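PDB 1HJQ: beta-1,4-galactanase from Humicola insolens, which hydrolyses the beta-1,4-galactosidic linkages of type I arabinogalactans as a family 53 glycoside hydrolase of clan GH-A. Local coordinates for residues N39-V44 with S327-I332; L32-A37 with K70-G75; I175-D180 with N189-N194. All blocks are in the same frame, centred on the assembly; numbering follows the deposited sequence.

Interaction 1. Residues N39-V44 with S327-I332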
loop_
_atom_site.group_PDB
_atom_site.type_symbol
_atom_site.label_atom_id
_atom_site.label_comp_id
_atom_site.label_asym_id
_atom_site.label_seq_id
_atom_site.Cartn_x
_atom_site.Cartn_y
_atom_site.Cartn_z
ATOM N N ASN A 39 3.042 14.982 -12.377
ATOM C CA ASN A 39 4.372 14.414 -12.213
ATOM C C ASN A 39 4.550 12.975 -12.694
ATOM O O ASN A 39 5.574 12.352 -12.409
ATOM C CB ASN A 39 4.788 14.524 -10.750
ATOM C CG ASN A 39 5.330 15.893 -10.404
ATOM O OD1 ASN A 39 6.524 16.152 -10.565
ATOM N ND2 ASN A 39 4.453 16.786 -9.942
ATOM N N GLY A 40 3.560 12.447 -13.411
ATOM C CA GLY A 40 3.667 11.095 -13.927
ATOM C C GLY A 40 2.935 10.008 -13.158
ATOM O O GLY A 40 2.876 8.869 -13.611
ATOM N N VAL A 41 2.387 10.338 -11.995
ATOM C CA VAL A 41 1.652 9.351 -11.212
ATOM C C VAL A 41 0.438 8.899 -12.010
ATOM O O VAL A 41 -0.241 9.725 -12.608
ATOM C CB VAL A 41 1.173 9.951 -9.868
ATOM C CG1 VAL A 41 0.248 8.964 -9.145
ATOM C CG2 VAL A 41 2.379 10.295 -8.997
ATOM N N ASN A 42 0.169 7.595 -12.038
ATOM C CA ASN A 42 -1.001 7.094 -12.775
ATOM C C ASN A 42 -1.949 6.299 -11.886
ATOM O O ASN A 42 -2.880 5.659 -12.373
ATOM C CB ASN A 42 -0.590 6.235 -13.991
ATOM C CG ASN A 42 0.166 4.962 -13.606
ATOM O OD1 ASN A 42 0.244 4.588 -12.433
ATOM N ND2 ASN A 42 0.720 4.281 -14.612
ATOM N N MET A 43 -1.714 6.348 -10.579
ATOM C CA MET A 43 -2.553 5.620 -9.634
ATOM C C MET A 43 -2.300 6.028 -8.192
ATOM O O MET A 43 -1.170 6.293 -7.802
ATOM C CB MET A 43 -2.329 4.110 -9.773
ATOM C CG MET A 43 -3.136 3.273 -8.784
ATOM S SD MET A 43 -3.092 1.504 -9.155
ATOM C CE MET A 43 -4.081 1.458 -10.670
ATOM N N VAL A 44 -3.366 6.083 -7.405
ATOM C CA VAL A 44 -3.235 6.431 -6.003
ATOM C C VAL A 44 -3.679 5.251 -5.142
ATOM O O VAL A 44 -4.560 4.478 -5.525
ATOM C CB VAL A 44 -4.077 7.678 -5.641
ATOM C CG1 VAL A 44 -3.490 8.906 -6.306
ATOM C CG2 VAL A 44 -5.520 7.490 -6.074
ATOM N N SER A 327 8.697 14.294 -9.794
ATOM C CA SER A 327 8.578 14.013 -11.221
ATOM C C SER A 327 9.333 12.769 -11.658
ATOM O O SER A 327 9.486 12.523 -12.856
ATOM C CB SER A 327 9.059 15.206 -12.042
ATOM O OG SER A 327 10.459 15.360 -11.930
ATOM N N VAL A 328 9.817 11.992 -10.696
ATOM C CA VAL A 328 10.526 10.758 -11.014
ATOM C C VAL A 328 9.506 9.760 -11.583
ATOM O O VAL A 328 9.864 8.793 -12.256
ATOM C CB VAL A 328 11.202 10.140 -9.751
ATOM C CG1 VAL A 328 10.158 9.746 -8.720
ATOM C CG2 VAL A 328 12.023 8.932 -10.144
ATOM N N PHE A 329 8.231 10.008 -11.317
ATOM C CA PHE A 329 7.183 9.130 -11.800
ATOM C C PHE A 329 7.067 9.140 -13.320
ATOM O O PHE A 329 6.381 8.296 -13.903
ATOM C CB PHE A 329 5.859 9.494 -11.135
ATOM C CG PHE A 329 5.783 9.061 -9.698
ATOM C CD1 PHE A 329 5.693 7.712 -9.374
ATOM C CD2 PHE A 329 5.849 9.992 -8.667
ATOM C CE1 PHE A 329 5.672 7.294 -8.044
ATOM C CE2 PHE A 329 5.828 9.584 -7.339
ATOM C CZ PHE A 329 5.741 8.228 -7.025
ATOM N N HIS A 330 7.746 10.093 -13.958
ATOM C CA HIS A 330 7.759 10.170 -15.416
ATOM C C HIS A 330 8.776 9.142 -15.920
ATOM O O HIS A 330 8.493 8.371 -16.831
ATOM C CB HIS A 330 8.190 11.563 -15.906
ATOM C CG HIS A 330 7.128 12.615 -15.792
ATOM N ND1 HIS A 330 5.853 12.449 -16.289
ATOM C CD2 HIS A 330 7.166 13.867 -15.276
ATOM C CE1 HIS A 330 5.153 13.550 -16.084
ATOM N NE2 HIS A 330 5.928 14.427 -15.471
ATOM N N ARG A 331 9.958 9.139 -15.306
ATOM C CA ARG A 331 11.043 8.233 -15.680
ATOM C C ARG A 331 10.837 6.742 -15.432
ATOM O O ARG A 331 11.582 5.923 -15.964
ATOM C CB ARG A 331 12.343 8.659 -14.989
ATOM C CG ARG A 331 13.072 9.798 -15.689
ATOM C CD ARG A 331 14.474 10.026 -15.116
ATOM N NE ARG A 331 14.446 10.663 -13.804
ATOM C CZ ARG A 331 13.769 11.776 -13.536
ATOM N NH1 ARG A 331 13.062 12.372 -14.490
ATOM N NH2 ARG A 331 13.806 12.301 -12.318
ATOM N N ILE A 332 9.846 6.376 -14.631
ATOM C CA ILE A 332 9.622 4.963 -14.351
ATOM C C ILE A 332 8.330 4.446 -14.964
ATOM O O ILE A 332 8.142 3.234 -15.080
ATOM C CB ILE A 332 9.599 4.688 -12.830
ATOM C CG1 ILE A 332 8.351 5.317 -12.202
ATOM C CG2 ILE A 332 10.863 5.244 -12.191
ATOM C CD1 ILE A 332 8.122 4.950 -10.760
#
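Two rings from the C-terminal turn, those of Phe329 and His330, receive the chain that leads from a helix end into a barrel strand. Over one face of the Phe329 ring sits the methyl CG2 of Val41, 3.8 Å from the ring centroid and 24° off the normal, a CH-pi contact displaced toward the rim at CD2. The two side chains lie alongside each other and point the same way. The His330 ring lays one face on the peptide bond joining Asn39 to Gly40: its CE1 is 3.3 Å from Gly40 N, and its NE2 is 3.4 Å from Asn39 C. With CG anti to the carbonyl carbon (chi1 -76°), the imidazole reaches back to this peptide, and NE2 also makes a weak hydrogen bond with Glu38 O.

The backbones come close at Gly40, whose lack of a side chain is consistent with this approach. It is the C-prime residue of a Schellman motif ending helix 32-38 and has positive phi; a beta carbon at this position would point toward the 327-332 turn. Beside it, the Asn39 amide packs on Ser327 without bonding to it; ND2 instead donates to Ile35 O, while Ser327 OG bonds Ser324 O.

The contact joins the C-terminal turn to the link between helix 32-38 and strand 43-48. Phe329 also rests on Val7 and Tyr295, its carbonyl O accepts from Lys5 NZ, and Val328 packs on Thr274, so that the short helix 328-331 lies between strands 4-8 and 290-296, helix 270-286 and the loop that leads into strand 43-48.

Interaction 2. Residues L32-A37 with K70-G75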
loop_
_atom_site.group_PDB
_atom_site.type_symbol
_atom_site.label_atom_id
_atom_site.label_comp_id
_atom_site.label_asym_id
_atom_site.label_seq_id
_atom_site.Cartn_x
_atom_site.Cartn_y
_atom_site.Cartn_z
ATOM N N LEU A 32 -4.143 18.351 -4.936
ATOM C CA LEU A 32 -3.081 17.349 -5.013
ATOM C C LEU A 32 -3.177 16.343 -6.165
ATOM O O LEU A 32 -2.185 16.091 -6.856
ATOM C CB LEU A 32 -2.985 16.601 -3.682
ATOM C CG LEU A 32 -1.784 15.680 -3.460
ATOM C CD1 LEU A 32 -0.496 16.446 -3.668
ATOM C CD2 LEU A 32 -1.835 15.107 -2.048
ATOM N N GLU A 33 -4.360 15.772 -6.385
ATOM C CA GLU A 33 -4.504 14.788 -7.453
ATOM C C GLU A 33 -3.948 15.292 -8.788
ATOM O O GLU A 33 -3.440 14.502 -9.584
ATOM C CB GLU A 33 -5.973 14.343 -7.619
ATOM C CG GLU A 33 -6.964 15.433 -8.020
ATOM C CD GLU A 33 -7.615 16.108 -6.824
ATOM O OE1 GLU A 33 -6.890 16.456 -5.864
ATOM O OE2 GLU A 33 -8.852 16.298 -6.847
ATOM N N TYR A 34 -4.026 16.598 -9.034
ATOM C CA TYR A 34 -3.516 17.147 -10.286
ATOM C C TYR A 34 -2.011 17.352 -10.261
ATOM O O TYR A 34 -1.341 17.171 -11.279
ATOM C CB TYR A 34 -4.252 18.437 -10.640
ATOM C CG TYR A 34 -5.697 18.162 -10.956
ATOM C CD1 TYR A 34 -6.703 18.436 -10.027
ATOM C CD2 TYR A 34 -6.054 17.542 -12.156
ATOM C CE1 TYR A 34 -8.031 18.096 -10.285
ATOM C CE2 TYR A 34 -7.376 17.197 -12.422
ATOM C CZ TYR A 34 -8.358 17.477 -11.484
ATOM O OH TYR A 34 -9.665 17.139 -11.749
ATOM N N ILE A 35 -1.471 17.715 -9.105
ATOM C CA ILE A 35 -0.027 17.869 -8.987
ATOM C C ILE A 35 0.593 16.487 -9.180
ATOM O O ILE A 35 1.671 16.359 -9.759
ATOM C CB ILE A 35 0.386 18.395 -7.607
ATOM C CG1 ILE A 35 -0.105 19.834 -7.437
ATOM C CG2 ILE A 35 1.900 18.317 -7.453
ATOM C CD1 ILE A 35 0.097 20.382 -6.054
ATOM N N LEU A 36 -0.103 15.454 -8.699
ATOM C CA LEU A 36 0.375 14.079 -8.838
ATOM C C LEU A 36 0.360 13.618 -10.291
ATOM O O LEU A 36 1.355 13.090 -10.785
ATOM C CB LEU A 36 -0.479 13.115 -8.016
ATOM C CG LEU A 36 -0.523 13.317 -6.504
ATOM C CD1 LEU A 36 -1.340 12.180 -5.900
ATOM C CD2 LEU A 36 0.890 13.342 -5.925
ATOM N N ALA A 37 -0.772 13.804 -10.969
ATOM C CA ALA A 37 -0.895 13.398 -12.369
ATOM C C ALA A 37 0.151 14.144 -13.197
ATOM O O ALA A 37 0.755 13.593 -14.116
ATOM C CB ALA A 37 -2.297 13.708 -12.880
ATOM N N LYS A 70 -10.097 9.964 -9.794
ATOM C CA LYS A 70 -10.584 9.612 -11.117
ATOM C C LYS A 70 -10.653 10.852 -12.026
ATOM O O LYS A 70 -10.273 10.797 -13.198
ATOM C CB LYS A 70 -11.970 8.973 -10.985
ATOM C CG LYS A 70 -12.636 8.572 -12.295
ATOM C CD LYS A 70 -14.099 8.200 -12.055
ATOM C CE LYS A 70 -14.804 7.774 -13.340
ATOM N NZ LYS A 70 -16.252 7.490 -13.096
ATOM N N ALA A 71 -11.129 11.972 -11.491
ATOM C CA ALA A 71 -11.230 13.185 -12.293
ATOM C C ALA A 71 -9.862 13.585 -12.844
ATOM O O ALA A 71 -9.767 14.156 -13.925
ATOM C CB ALA A 71 -11.818 14.321 -11.466
ATOM N N ALA A 72 -8.804 13.282 -12.101
ATOM C CA ALA A 72 -7.457 13.612 -12.541
ATOM C C ALA A 72 -6.862 12.470 -13.360
ATOM O O ALA A 72 -5.663 12.447 -13.613
ATOM C CB ALA A 72 -6.570 13.917 -11.339
ATOM N N GLY A 73 -7.703 11.521 -13.758
ATOM C CA GLY A 73 -7.250 10.398 -14.561
ATOM C C GLY A 73 -6.353 9.391 -13.864
ATOM O O GLY A 73 -5.642 8.620 -14.517
ATOM N N LEU A 74 -6.379 9.379 -12.535
ATOM C CA LEU A 74 -5.549 8.447 -11.787
ATOM C C LEU A 74 -6.288 7.153 -11.446
ATOM O O LEU A 74 -7.474 7.166 -11.115
ATOM C CB LEU A 74 -5.058 9.115 -10.504
ATOM C CG LEU A 74 -4.398 10.471 -10.741
ATOM C CD1 LEU A 74 -4.086 11.138 -9.421
ATOM C CD2 LEU A 74 -3.139 10.282 -11.562
ATOM N N GLY A 75 -5.575 6.034 -11.534
ATOM C CA GLY A 75 -6.170 4.753 -11.207
ATOM C C GLY A 75 -6.345 4.638 -9.704
ATOM O O GLY A 75 -5.792 5.437 -8.932
#
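Tyr34 extends from helix 32-38 across Ala72, the residue at which the chain leaves helix 59-71. With CG anti to the carbonyl carbon (chi1 -67°), the ring leaves CB and passes over the alanine methyl: Tyr34 CE2 comes to 3.5 Å from Ala72 CB, with CD2 and CZ a little farther off. At the tip, Tyr34 OH meets Ala71 CB at 3.6 Å. Ala72 CB lies over one face of the ring, 27° off its normal, in a CH-pi contact offset toward the rim. An alanine in place of Tyr34 would probably open a gap over Ala72 and leave its methyl without the aromatic face it packs against.

The Ala72 methyl also touches Glu33 CB and CG, while the Glu33 carboxylate forms a salt bridge through OE1 with Arg68. Farther down, Leu74 sends its two branches to different partners, CD1 to Glu33 O and Leu36 CB, CD2 to Ala37 CB at 3.8 Å. Gly73, with positive phi, ends helix 59-71 as the C-prime residue of a Schellman motif and turns the chain inward. Leu36 and Leu74 both pack on Val44, which places the contact where two successive barrel helices meet outside strand 43-48.

Interaction 3. Residues I175-D180 with N189-N194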
loop_
_atom_site.group_PDB
_atom_site.type_symbol
_atom_site.label_atom_id
_atom_site.label_comp_id
_atom_site.label_asym_id
_atom_site.label_seq_id
_atom_site.Cartn_x
_atom_site.Cartn_y
_atom_site.Cartn_z
ATOM N N ILE A 175 -6.902 -8.699 -7.127
ATOM C CA ILE A 175 -6.893 -8.902 -5.693
ATOM C C ILE A 175 -5.456 -9.106 -5.244
ATOM O O ILE A 175 -4.738 -9.940 -5.792
ATOM C CB ILE A 175 -7.767 -10.104 -5.319
ATOM C CG1 ILE A 175 -9.193 -9.853 -5.826
ATOM C CG2 ILE A 175 -7.749 -10.308 -3.812
ATOM C CD1 ILE A 175 -10.116 -11.059 -5.755
ATOM N N MET A 176 -5.048 -8.330 -4.248
ATOM C CA MET A 176 -3.684 -8.378 -3.746
ATOM C C MET A 176 -3.547 -8.749 -2.270
ATOM O O MET A 176 -4.382 -8.388 -1.446
ATOM C CB MET A 176 -3.015 -7.012 -3.973
ATOM C CG MET A 176 -1.649 -6.868 -3.324
ATOM S SD MET A 176 -1.127 -5.158 -3.165
ATOM C CE MET A 176 -0.788 -4.738 -4.893
ATOM N N VAL A 177 -2.486 -9.487 -1.959
ATOM C CA VAL A 177 -2.168 -9.866 -0.588
ATOM C C VAL A 177 -0.911 -9.058 -0.297
ATOM O O VAL A 177 0.074 -9.132 -1.034
ATOM C CB VAL A 177 -1.894 -11.381 -0.446
ATOM C CG1 VAL A 177 -1.306 -11.675 0.939
ATOM C CG2 VAL A 177 -3.198 -12.154 -0.626
ATOM N N HIS A 178 -0.972 -8.267 0.766
ATOM C CA HIS A 178 0.112 -7.375 1.148
ATOM C C HIS A 178 0.853 -7.791 2.413
ATOM O O HIS A 178 0.261 -7.924 3.486
ATOM C CB HIS A 178 -0.464 -5.957 1.296
ATOM C CG HIS A 178 0.514 -4.941 1.796
ATOM N ND1 HIS A 178 1.879 -5.103 1.693
ATOM C CD2 HIS A 178 0.320 -3.734 2.379
ATOM C CE1 HIS A 178 2.484 -4.041 2.195
ATOM N NE2 HIS A 178 1.561 -3.196 2.617
ATOM N N LEU A 179 2.158 -7.996 2.265
ATOM C CA LEU A 179 3.035 -8.383 3.366
ATOM C C LEU A 179 4.143 -7.347 3.442
ATOM O O LEU A 179 4.471 -6.726 2.434
ATOM C CB LEU A 179 3.654 -9.755 3.093
ATOM C CG LEU A 179 2.959 -11.041 3.543
ATOM C CD1 LEU A 179 1.494 -11.008 3.224
ATOM C CD2 LEU A 179 3.634 -12.218 2.859
ATOM N N ASP A 180 4.718 -7.151 4.623
ATOM C CA ASP A 180 5.806 -6.190 4.772
ATOM C C ASP A 180 7.116 -6.942 4.533
ATOM O O ASP A 180 7.089 -8.135 4.233
ATOM C CB ASP A 180 5.772 -5.550 6.174
ATOM C CG ASP A 180 6.384 -6.439 7.261
ATOM O OD1 ASP A 180 6.033 -7.640 7.346
ATOM O OD2 ASP A 180 7.215 -5.916 8.043
ATOM N N ASN A 189 8.053 -16.544 1.817
ATOM C CA ASN A 189 7.939 -17.978 1.533
ATOM C C ASN A 189 7.174 -18.679 2.655
ATOM O O ASN A 189 6.224 -19.405 2.375
ATOM C CB ASN A 189 9.349 -18.607 1.342
ATOM C CG ASN A 189 9.290 -20.073 0.893
ATOM O OD1 ASN A 189 8.243 -20.539 0.441
ATOM N ND2 ASN A 189 10.415 -20.792 0.995
ATOM N N TRP A 190 7.609 -18.489 3.901
ATOM C CA TRP A 190 6.953 -19.063 5.080
ATOM C C TRP A 190 5.448 -18.737 5.095
ATOM O O TRP A 190 4.588 -19.613 5.229
ATOM C CB TRP A 190 7.641 -18.483 6.317
ATOM C CG TRP A 190 6.882 -18.540 7.592
ATOM C CD1 TRP A 190 6.734 -19.622 8.399
ATOM C CD2 TRP A 190 6.236 -17.444 8.258
ATOM N NE1 TRP A 190 6.044 -19.272 9.536
ATOM C CE2 TRP A 190 5.727 -17.941 9.474
ATOM C CE3 TRP A 190 6.043 -16.092 7.946
ATOM C CZ2 TRP A 190 5.034 -17.131 10.388
ATOM C CZ3 TRP A 190 5.349 -15.281 8.860
ATOM C CH2 TRP A 190 4.857 -15.810 10.063
ATOM N N TRP A 191 5.136 -17.460 4.955
ATOM C CA TRP A 191 3.754 -17.020 4.965
ATOM C C TRP A 191 2.875 -17.661 3.887
ATOM O O TRP A 191 1.927 -18.391 4.197
ATOM C CB TRP A 191 3.682 -15.505 4.812
ATOM C CG TRP A 191 2.378 -14.958 5.266
ATOM C CD1 TRP A 191 2.053 -14.561 6.532
ATOM C CD2 TRP A 191 1.205 -14.768 4.471
ATOM N NE1 TRP A 191 0.750 -14.130 6.576
ATOM C CE2 TRP A 191 0.204 -14.245 5.322
ATOM C CE3 TRP A 191 0.899 -14.988 3.123
ATOM C CZ2 TRP A 191 -1.079 -13.936 4.869
ATOM C CZ3 TRP A 191 -0.369 -14.685 2.675
ATOM C CH2 TRP A 191 -1.347 -14.162 3.545
ATOM N N TYR A 192 3.176 -17.382 2.622
ATOM C CA TYR A 192 2.375 -17.923 1.528
ATOM C C TYR A 192 2.288 -19.446 1.549
ATOM O O TYR A 192 1.224 -20.019 1.296
ATOM C CB TYR A 192 2.916 -17.426 0.181
ATOM C CG TYR A 192 2.581 -15.973 -0.108
ATOM C CD1 TYR A 192 1.264 -15.577 -0.388
ATOM C CD2 TYR A 192 3.572 -14.992 -0.091
ATOM C CE1 TYR A 192 0.949 -14.248 -0.645
ATOM C CE2 TYR A 192 3.272 -13.658 -0.346
ATOM C CZ TYR A 192 1.958 -13.289 -0.624
ATOM O OH TYR A 192 1.662 -11.968 -0.896
ATOM N N THR A 193 3.400 -20.102 1.855
ATOM C CA THR A 193 3.411 -21.552 1.911
ATOM C C THR A 193 2.361 -22.028 2.913
ATOM O O THR A 193 1.470 -22.814 2.583
ATOM C CB THR A 193 4.794 -22.080 2.343
ATOM O OG1 THR A 193 5.742 -21.841 1.293
ATOM C CG2 THR A 193 4.727 -23.585 2.654
ATOM N N ASN A 194 2.468 -21.537 4.139
ATOM C CA ASN A 194 1.528 -21.923 5.173
ATOM C C ASN A 194 0.081 -21.561 4.855
ATOM O O ASN A 194 -0.820 -22.357 5.109
ATOM C CB ASN A 194 1.943 -21.312 6.504
ATOM C CG ASN A 194 3.113 -22.035 7.131
ATOM O OD1 ASN A 194 3.005 -23.207 7.495
ATOM N ND2 ASN A 194 4.240 -21.347 7.261
#
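Behind Trp191 and Tyr192, the two side chains that meet Val177 and Leu179, Asn189 O is gripped twice: by Thr193 OG1 at 2.7 Å and, from the other face of the carbonyl plane, by Thr193 N at 3.0 Å. Trp190 O is held in the same way by Asn194 N and ND2, the latter bond bent to 132°. These polar grips belong to the helix alone; what faces the strand is largely apolar.

Leu179 carries much of it. Its CD1 stands 3.9 Å from the centroid of the six-membered ring of Trp191, only 7° off the normal, a centred CH-pi contact. Leu179 CD2 turns to Tyr192 CE2 at 3.5 Å and also touches Trp191 CB. Val177 CG1 meets Trp191 CZ3 at 3.6 Å, tip to tip, and also touches Tyr192 OH. CG of Trp191 is anti to the backbone N (chi1 -161°), which sends the indole toward the strand; the ring also stacks edge-to-face with Trp150.

His178, pointing away from the helix, hydrogen-bonds through NE2 to Glu245, the probable nucleophile. Segments 175-179 and 189-194 run at 141°, nearer antiparallel than parallel; strand 174-179 and helix 185-198 open a beta-alpha-beta unit, the repeating module of the TIM barrel.

Overall arrangement
All three contacts belong to the same eight-stranded barrel, but at different depths. Interaction 3 is wholly buried and pairs a strand with the helix that follows it, through aromatic and aliphatic side chains near the probable catalytic glutamates. Interactions 1 and 2 are partly buried and lie on the other side of the chain's centre, their centres about 27 and 30 Å from that of interaction 3. They are neighbours, joined by probable backbone hydrogen bonds between Asn42 or Val44 and Gly75, where two barrel strands pair. In both, a glycine-ended helix accompanies a CH-pi contact, yet interaction 2 sets a tyrosine ring and leucine methyls against alanines between successive helices, whereas interaction 1 brings the C-terminal turn against an early loop, ring on peptide.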